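Local coordinates for N-terminal acetyltransferase B complex subunit NAT3 (Candida albicans, PDB 5K04), which is the GNAT-family NAT3 subunit of the NatB complex, which binds coenzyme A and probably transfers an acetyl group to protein N-termini, at residues Glu70-Ile75 with Phe108-Val113; Ser130-Val135 with Ala156-Lys161. All blocks are in the same frame, centred on the assembly; numbering follows the deposited sequence.

The chain first lays down strands 3-6, 43-48 and 53-65. Contact 1 then closes a loop that carries helices 89-96 and 101-104 and pairs strands 70-80 and 108-114 in parallel. Helix 118-126 follows. Contact 2 opens only after contact 1 has closed, so the two are in series and neither nests nor crosses. It closes a loop without helix or strand and pairs strand 130-135 with strand 156-162, which slots in beside strand 108-114. Together they order the C-terminal half of the sheet as 70-80, 108-114, 156-162 and 130-135. Side chains also join them: F108 of contact 1 and F132 of contact 2 cover opposite faces of the R160 guanidinium.

Contact 1: Glu70-Ile75 with Phe108-Val113; sequences EWHTHI and FIDLFV
H74 and D110 pair across two parallel strands of the GNAT fold, whose segments cross at 34° while still paired. In this family the two parallel central strands splay to admit the cofactor. Three backbone bonds fix the register: T73 N to F108 O, D110 N to T73 O, and I75 N to D110 O. Further on, water 1 donates to I75 O and accepts from F112 N, so it spans the strands where direct pairing gives out.

The H74 side chain works from CB to tip against the other strand. CG lies anti to the backbone N (chi1 -179°). CB and CG both run close to D110 OD1. H74 ND1 then donates to D110 OD1 at 2.8 Å. It meets that oxygen from above the carboxylate plane, and the bond is bent, with an N-H...O angle of 142°. H74 CE1 lies 3.6 Å from F112 CE2. H74 NE2 is a little farther, 4.0 Å from F112 CD2. The imidazole edge thus points at the phenyl face in an offset edge-to-face pair.

H72 packs on F108. Its CB sits over the centre of the phenyl ring, 3.5 Å from the centroid, as a CH-pi contact. The two rings are nearly parallel but slid apart, so they barely overlap. The other face of F108 carries the guanidinium of R160. H72 ND1 also bonds weakly to T73 O.

I75, I109 and L111 lie on the other side of the sheet. L111 there nears the CoA-binding residue Y124. V103 of helix 101-104 packs on T73 and I109. I75 CB meets L111 CB at 4.1 Å, and I75 CD1 lies 4.0 Å from I109 CG2.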
loop_
_atom_site.group_PDB
_atom_site.type_symbol
_atom_site.label_atom_id
_atom_site.label_comp_id
_atom_site.label_asym_id
_atom_site.label_seq_id
_atom_site.Cartn_x
_atom_site.Cartn_y
_atom_site.Cartn_z
ATOM N N GLU B 70 -10.302 36.163 10.498
ATOM C CA GLU B 70 -8.953 36.066 11.052
ATOM C C GLU B 70 -8.504 34.610 11.001
ATOM O O GLU B 70 -9.115 33.746 11.640
ATOM C CB GLU B 70 -8.941 36.616 12.478
ATOM C CG GLU B 70 -7.952 35.985 13.427
ATOM C CD GLU B 70 -7.785 36.813 14.676
ATOM O OE1 GLU B 70 -8.520 37.814 14.826
ATOM O OE2 GLU B 70 -6.911 36.475 15.498
ATOM N N TRP B 71 -7.437 34.343 10.251
ATOM C CA TRP B 71 -7.011 32.997 9.904
ATOM C C TRP B 71 -5.631 32.707 10.478
ATOM O O TRP B 71 -4.828 33.614 10.715
ATOM C CB TRP B 71 -6.988 32.800 8.376
ATOM C CG TRP B 71 -8.336 32.629 7.795
ATOM C CD1 TRP B 71 -9.266 33.606 7.574
ATOM C CD2 TRP B 71 -8.933 31.402 7.367
ATOM N NE1 TRP B 71 -10.404 33.062 7.030
ATOM C CE2 TRP B 71 -10.225 31.710 6.891
ATOM C CE3 TRP B 71 -8.496 30.078 7.320
ATOM C CZ2 TRP B 71 -11.087 30.740 6.393
ATOM C CZ3 TRP B 71 -9.350 29.114 6.832
ATOM C CH2 TRP B 71 -10.630 29.446 6.373
ATOM N N HIS B 72 -5.367 31.417 10.682
ATOM C CA HIS B 72 -4.063 30.942 11.116
ATOM C C HIS B 72 -3.802 29.578 10.494
ATOM O O HIS B 72 -4.728 28.878 10.078
ATOM C CB HIS B 72 -3.977 30.842 12.632
ATOM C CG HIS B 72 -4.826 29.759 13.207
ATOM N ND1 HIS B 72 -4.309 28.551 13.626
ATOM C CD2 HIS B 72 -6.160 29.695 13.425
ATOM C CE1 HIS B 72 -5.289 27.792 14.084
ATOM N NE2 HIS B 72 -6.423 28.462 13.968
ATOM N N THR B 73 -2.525 29.205 10.433
ATOM C CA THR B 73 -2.143 27.874 9.988
ATOM C C THR B 73 -1.882 26.984 11.196
ATOM O O THR B 73 -1.515 27.450 12.281
ATOM C CB THR B 73 -0.912 27.883 9.075
ATOM O OG1 THR B 73 0.264 27.900 9.867
ATOM C CG2 THR B 73 -0.915 29.107 8.220
ATOM N N HIS B 74 -2.091 25.687 10.991
ATOM C CA HIS B 74 -1.966 24.694 12.042
ATOM C C HIS B 74 -1.141 23.533 11.518
ATOM O O HIS B 74 -1.398 23.034 10.417
ATOM C CB HIS B 74 -3.334 24.196 12.514
ATOM C CG HIS B 74 -3.246 23.188 13.613
ATOM N ND1 HIS B 74 -3.190 23.546 14.944
ATOM C CD2 HIS B 74 -3.172 21.836 13.580
ATOM C CE1 HIS B 74 -3.099 22.454 15.684
ATOM N NE2 HIS B 74 -3.075 21.406 14.880
ATOM N N ILE B 75 -0.142 23.124 12.299
ATOM C CA ILE B 75 0.640 21.927 12.004
ATOM C C ILE B 75 -0.059 20.727 12.637
ATOM O O ILE B 75 -0.291 20.713 13.851
ATOM C CB ILE B 75 2.077 22.063 12.528
ATOM C CG1 ILE B 75 2.832 23.150 11.770
ATOM C CG2 ILE B 75 2.802 20.743 12.391
ATOM C CD1 ILE B 75 4.062 23.643 12.509
ATOM N N PHE B 108 -0.735 33.614 12.341
ATOM C CA PHE B 108 0.261 32.862 13.085
ATOM C C PHE B 108 0.185 31.406 12.672
ATOM O O PHE B 108 -0.746 30.981 11.984
ATOM C CB PHE B 108 0.061 33.005 14.599
ATOM C CG PHE B 108 -1.275 32.523 15.087
ATOM C CD1 PHE B 108 -1.462 31.191 15.432
ATOM C CD2 PHE B 108 -2.343 33.404 15.207
ATOM C CE1 PHE B 108 -2.695 30.738 15.882
ATOM C CE2 PHE B 108 -3.583 32.961 15.661
ATOM C CZ PHE B 108 -3.757 31.623 16.000
ATOM N N ILE B 109 1.188 30.644 13.110
ATOM C CA ILE B 109 1.189 29.190 13.023
ATOM C C ILE B 109 1.092 28.647 14.442
ATOM O O ILE B 109 1.804 29.108 15.342
ATOM C CB ILE B 109 2.442 28.657 12.307
ATOM C CG1 ILE B 109 2.715 29.453 11.022
ATOM C CG2 ILE B 109 2.272 27.169 11.984
ATOM C CD1 ILE B 109 3.956 28.985 10.241
ATOM N N ASP B 110 0.182 27.700 14.652
ATOM C CA ASP B 110 0.067 27.024 15.932
ATOM C C ASP B 110 0.201 25.513 15.734
ATOM O O ASP B 110 0.268 25.006 14.605
ATOM C CB ASP B 110 -1.250 27.391 16.636
ATOM C CG ASP B 110 -2.425 26.549 16.182
ATOM O OD1 ASP B 110 -2.501 26.209 14.982
ATOM O OD2 ASP B 110 -3.275 26.218 17.032
ATOM N N LEU B 111 0.215 24.802 16.859
ATOM C CA LEU B 111 0.463 23.372 16.912
ATOM C C LEU B 111 0.211 22.914 18.335
ATOM O O LEU B 111 0.233 23.707 19.280
ATOM C CB LEU B 111 1.896 23.026 16.505
ATOM C CG LEU B 111 2.926 23.745 17.382
ATOM C CD1 LEU B 111 3.415 22.891 18.565
ATOM C CD2 LEU B 111 4.089 24.229 16.570
ATOM N N PHE B 112 0.023 21.612 18.477
ATOM C CA PHE B 112 -0.158 20.983 19.773
ATOM C C PHE B 112 1.037 20.095 20.053
ATOM O O PHE B 112 1.410 19.274 19.212
ATOM C CB PHE B 112 -1.437 20.151 19.820
ATOM C CG PHE B 112 -2.703 20.958 19.645
ATOM C CD1 PHE B 112 -2.923 22.112 20.379
ATOM C CD2 PHE B 112 -3.675 20.542 18.762
ATOM C CE1 PHE B 112 -4.078 22.838 20.232
ATOM C CE2 PHE B 112 -4.845 21.263 18.607
ATOM C CZ PHE B 112 -5.043 22.420 19.346
ATOM N N VAL B 113 1.628 20.267 21.232
ATOM C CA VAL B 113 2.650 19.375 21.766
ATOM C C VAL B 113 2.168 18.885 23.123
ATOM O O VAL B 113 1.680 19.678 23.938
ATOM C CB VAL B 113 4.024 20.076 21.883
ATOM C CG1 VAL B 113 5.000 19.220 22.641
ATOM C CG2 VAL B 113 4.588 20.332 20.509
HETATM O O HOH W 1 0.128 19.369 16.231
#

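Contact 2: Ser130-Val135 with Ala156-Lys161; sequences SVFRRV and AFDMRK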
loop_
_atom_site.group_PDB
_atom_site.type_symbol
_atom_site.label_atom_id
_atom_site.label_comp_id
_atom_site.label_asym_id
_atom_site.label_seq_id
_atom_site.Cartn_x
_atom_site.Cartn_y
_atom_site.Cartn_z
ATOM N N SER B 130 6.214 29.857 20.891
ATOM C CA SER B 130 6.126 29.950 22.346
ATOM C C SER B 130 4.804 29.359 22.821
ATOM O O SER B 130 3.797 29.387 22.107
ATOM C CB SER B 130 6.275 31.410 22.858
ATOM O OG SER B 130 5.471 32.305 22.113
ATOM N N VAL B 131 4.829 28.802 24.031
ATOM C CA VAL B 131 3.626 28.213 24.606
ATOM C C VAL B 131 2.592 29.301 24.827
ATOM O O VAL B 131 2.829 30.263 25.567
ATOM C CB VAL B 131 3.933 27.493 25.921
ATOM C CG1 VAL B 131 2.645 27.296 26.688
ATOM C CG2 VAL B 131 4.632 26.144 25.674
ATOM N N PHE B 132 1.429 29.136 24.203
ATOM C CA PHE B 132 0.310 30.064 24.309
ATOM C C PHE B 132 -0.707 29.641 25.365
ATOM O O PHE B 132 -1.180 30.481 26.134
ATOM C CB PHE B 132 -0.372 30.205 22.936
ATOM C CG PHE B 132 -1.555 31.146 22.918
ATOM C CD1 PHE B 132 -1.363 32.529 22.932
ATOM C CD2 PHE B 132 -2.854 30.651 22.846
ATOM C CE1 PHE B 132 -2.439 33.397 22.901
ATOM C CE2 PHE B 132 -3.945 31.516 22.818
ATOM C CZ PHE B 132 -3.738 32.892 22.848
ATOM N N ARG B 133 -1.038 28.355 25.448
ATOM C CA ARG B 133 -2.132 27.938 26.312
ATOM C C ARG B 133 -2.117 26.421 26.473
ATOM O O ARG B 133 -1.878 25.687 25.510
ATOM C CB ARG B 133 -3.489 28.412 25.750
ATOM C CG ARG B 133 -4.694 27.947 26.543
ATOM C CD ARG B 133 -5.727 29.041 26.835
ATOM N NE ARG B 133 -6.402 29.522 25.641
ATOM C CZ ARG B 133 -7.610 30.090 25.616
ATOM N NH1 ARG B 133 -8.332 30.241 26.720
ATOM N NH2 ARG B 133 -8.104 30.501 24.455
ATOM N N ARG B 134 -2.380 25.965 27.698
ATOM C CA ARG B 134 -2.561 24.548 27.968
ATOM C C ARG B 134 -3.986 24.141 27.613
ATOM O O ARG B 134 -4.943 24.868 27.896
ATOM C CB ARG B 134 -2.273 24.249 29.436
ATOM C CG ARG B 134 -2.258 22.767 29.754
ATOM C CD ARG B 134 -2.178 22.505 31.253
ATOM N NE ARG B 134 -0.818 22.215 31.695
ATOM C CZ ARG B 134 -0.403 21.033 32.145
ATOM N NH1 ARG B 134 0.859 20.881 32.526
ATOM N NH2 ARG B 134 -1.247 20.009 32.224
ATOM N N VAL B 135 -4.118 22.968 26.978
ATOM C CA VAL B 135 -5.401 22.445 26.515
ATOM C C VAL B 135 -5.565 20.975 26.904
ATOM O O VAL B 135 -4.595 20.212 26.991
ATOM C CB VAL B 135 -5.565 22.628 24.989
ATOM C CG1 VAL B 135 -5.684 24.104 24.641
ATOM C CG2 VAL B 135 -4.395 22.005 24.249
ATOM N N ALA B 156 -2.100 19.100 26.377
ATOM C CA ALA B 156 -1.169 19.602 25.385
ATOM C C ALA B 156 -0.913 21.088 25.597
ATOM O O ALA B 156 -1.678 21.798 26.261
ATOM C CB ALA B 156 -1.679 19.364 23.965
ATOM N N PHE B 157 0.201 21.538 25.034
ATOM C CA PHE B 157 0.486 22.952 24.878
ATOM C C PHE B 157 0.161 23.346 23.442
ATOM O O PHE B 157 0.710 22.765 22.499
ATOM C CB PHE B 157 1.950 23.256 25.194
ATOM C CG PHE B 157 2.297 23.157 26.643
ATOM C CD1 PHE B 157 1.493 23.744 27.600
ATOM C CD2 PHE B 157 3.443 22.483 27.053
ATOM C CE1 PHE B 157 1.816 23.666 28.947
ATOM C CE2 PHE B 157 3.771 22.399 28.406
ATOM C CZ PHE B 157 2.958 22.992 29.353
ATOM N N ASP B 158 -0.748 24.302 23.279
ATOM C CA ASP B 158 -0.828 25.043 22.031
ATOM C C ASP B 158 0.319 26.034 21.996
ATOM O O ASP B 158 0.437 26.883 22.888
ATOM C CB ASP B 158 -2.158 25.778 21.904
ATOM C CG ASP B 158 -2.293 26.518 20.582
ATOM O OD1 ASP B 158 -2.526 25.845 19.558
ATOM O OD2 ASP B 158 -2.157 27.761 20.561
ATOM N N MET B 159 1.176 25.905 20.985
ATOM C CA MET B 159 2.322 26.773 20.777
ATOM C C MET B 159 2.081 27.598 19.522
ATOM O O MET B 159 1.578 27.086 18.518
ATOM C CB MET B 159 3.618 25.958 20.637
ATOM C CG MET B 159 3.910 25.048 21.838
ATOM S SD MET B 159 5.425 24.139 21.725
ATOM C CE MET B 159 6.519 25.487 21.962
ATOM N N ARG B 160 2.443 28.875 19.581
ATOM C CA ARG B 160 2.201 29.786 18.480
ATOM C C ARG B 160 3.477 30.499 18.062
ATOM O O ARG B 160 4.363 30.762 18.879
ATOM C CB ARG B 160 1.160 30.819 18.849
ATOM C CG ARG B 160 -0.218 30.279 18.992
ATOM C CD ARG B 160 -1.124 31.416 19.390
ATOM N NE ARG B 160 -2.528 31.035 19.378
ATOM C CZ ARG B 160 -3.523 31.917 19.358
ATOM N NH1 ARG B 160 -3.256 33.214 19.339
ATOM N NH2 ARG B 160 -4.778 31.500 19.351
ATOM N N LYS B 161 3.552 30.800 16.761
ATOM C CA LYS B 161 4.570 31.681 16.194
ATOM C C LYS B 161 3.877 32.742 15.350
ATOM O O LYS B 161 3.319 32.431 14.290
ATOM C CB LYS B 161 5.578 30.914 15.346
ATOM C CG LYS B 161 6.569 31.837 14.643
ATOM C CD LYS B 161 7.727 31.025 14.077
ATOM C CE LYS B 161 8.787 31.896 13.405
ATOM N NZ LYS B 161 9.710 31.035 12.598
#
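S130-V135 and A156-K161 pair antiparallel, with the register shifted by one at a classic beta bulge where F132 and R133 both face D158. F132 N bonds to D158 O at 2.8 Å, and R133 N reaches the same oxygen only weakly. Two amides therefore share one carbonyl. R133 O accepts from D158 N. Reciprocal bonds close both ends, between S130 and R160 and between V135 and A156.

The bulge turns F132 toward the other strand, with CG anti to its backbone N (chi1 180°). There the phenyl ring meets R160. The guanidinium lies flat on the ring, with planes 2° apart and centres 3.6 Å apart. This is a cation-pi stack. R160 CZ sits offset toward the rim of the F132 ring, 3.5 Å from F132 CE2, and R160 NE lies over F132 CD2. R160 CD adds a CH-pi contact over the same face. The R160 chain is extended from CG to NE, and R160 NE forms a salt bridge with D158 OD2 at 3.5 Å. The carboxylate may also steer how the guanidinium lies. The opposite guanidinium face carries F108, so the charged group is sandwiched between two phenyl rings. Also on the D158 and R160 side, V135 CG2 rests on A156 CB at 3.8 Å.

V131, F157 and M159 make an apolar patch on the other side of the sheet. V131 CG1 touches F157 CD1 at 3.8 Å, and V131 CG2 meets M159 CG at 4.1 Å. R134 bends beside F157, its guanidinium almost perpendicular to that ring, and forms a salt bridge with D155.

Strand 130-135 is an outermost strand of the sheet within this chain. Strand 156-162 is bonded on its far side to strand 108-114. Helix 118-126 covers the V131, F157 and M159 side through R121, and E125 also touches M159.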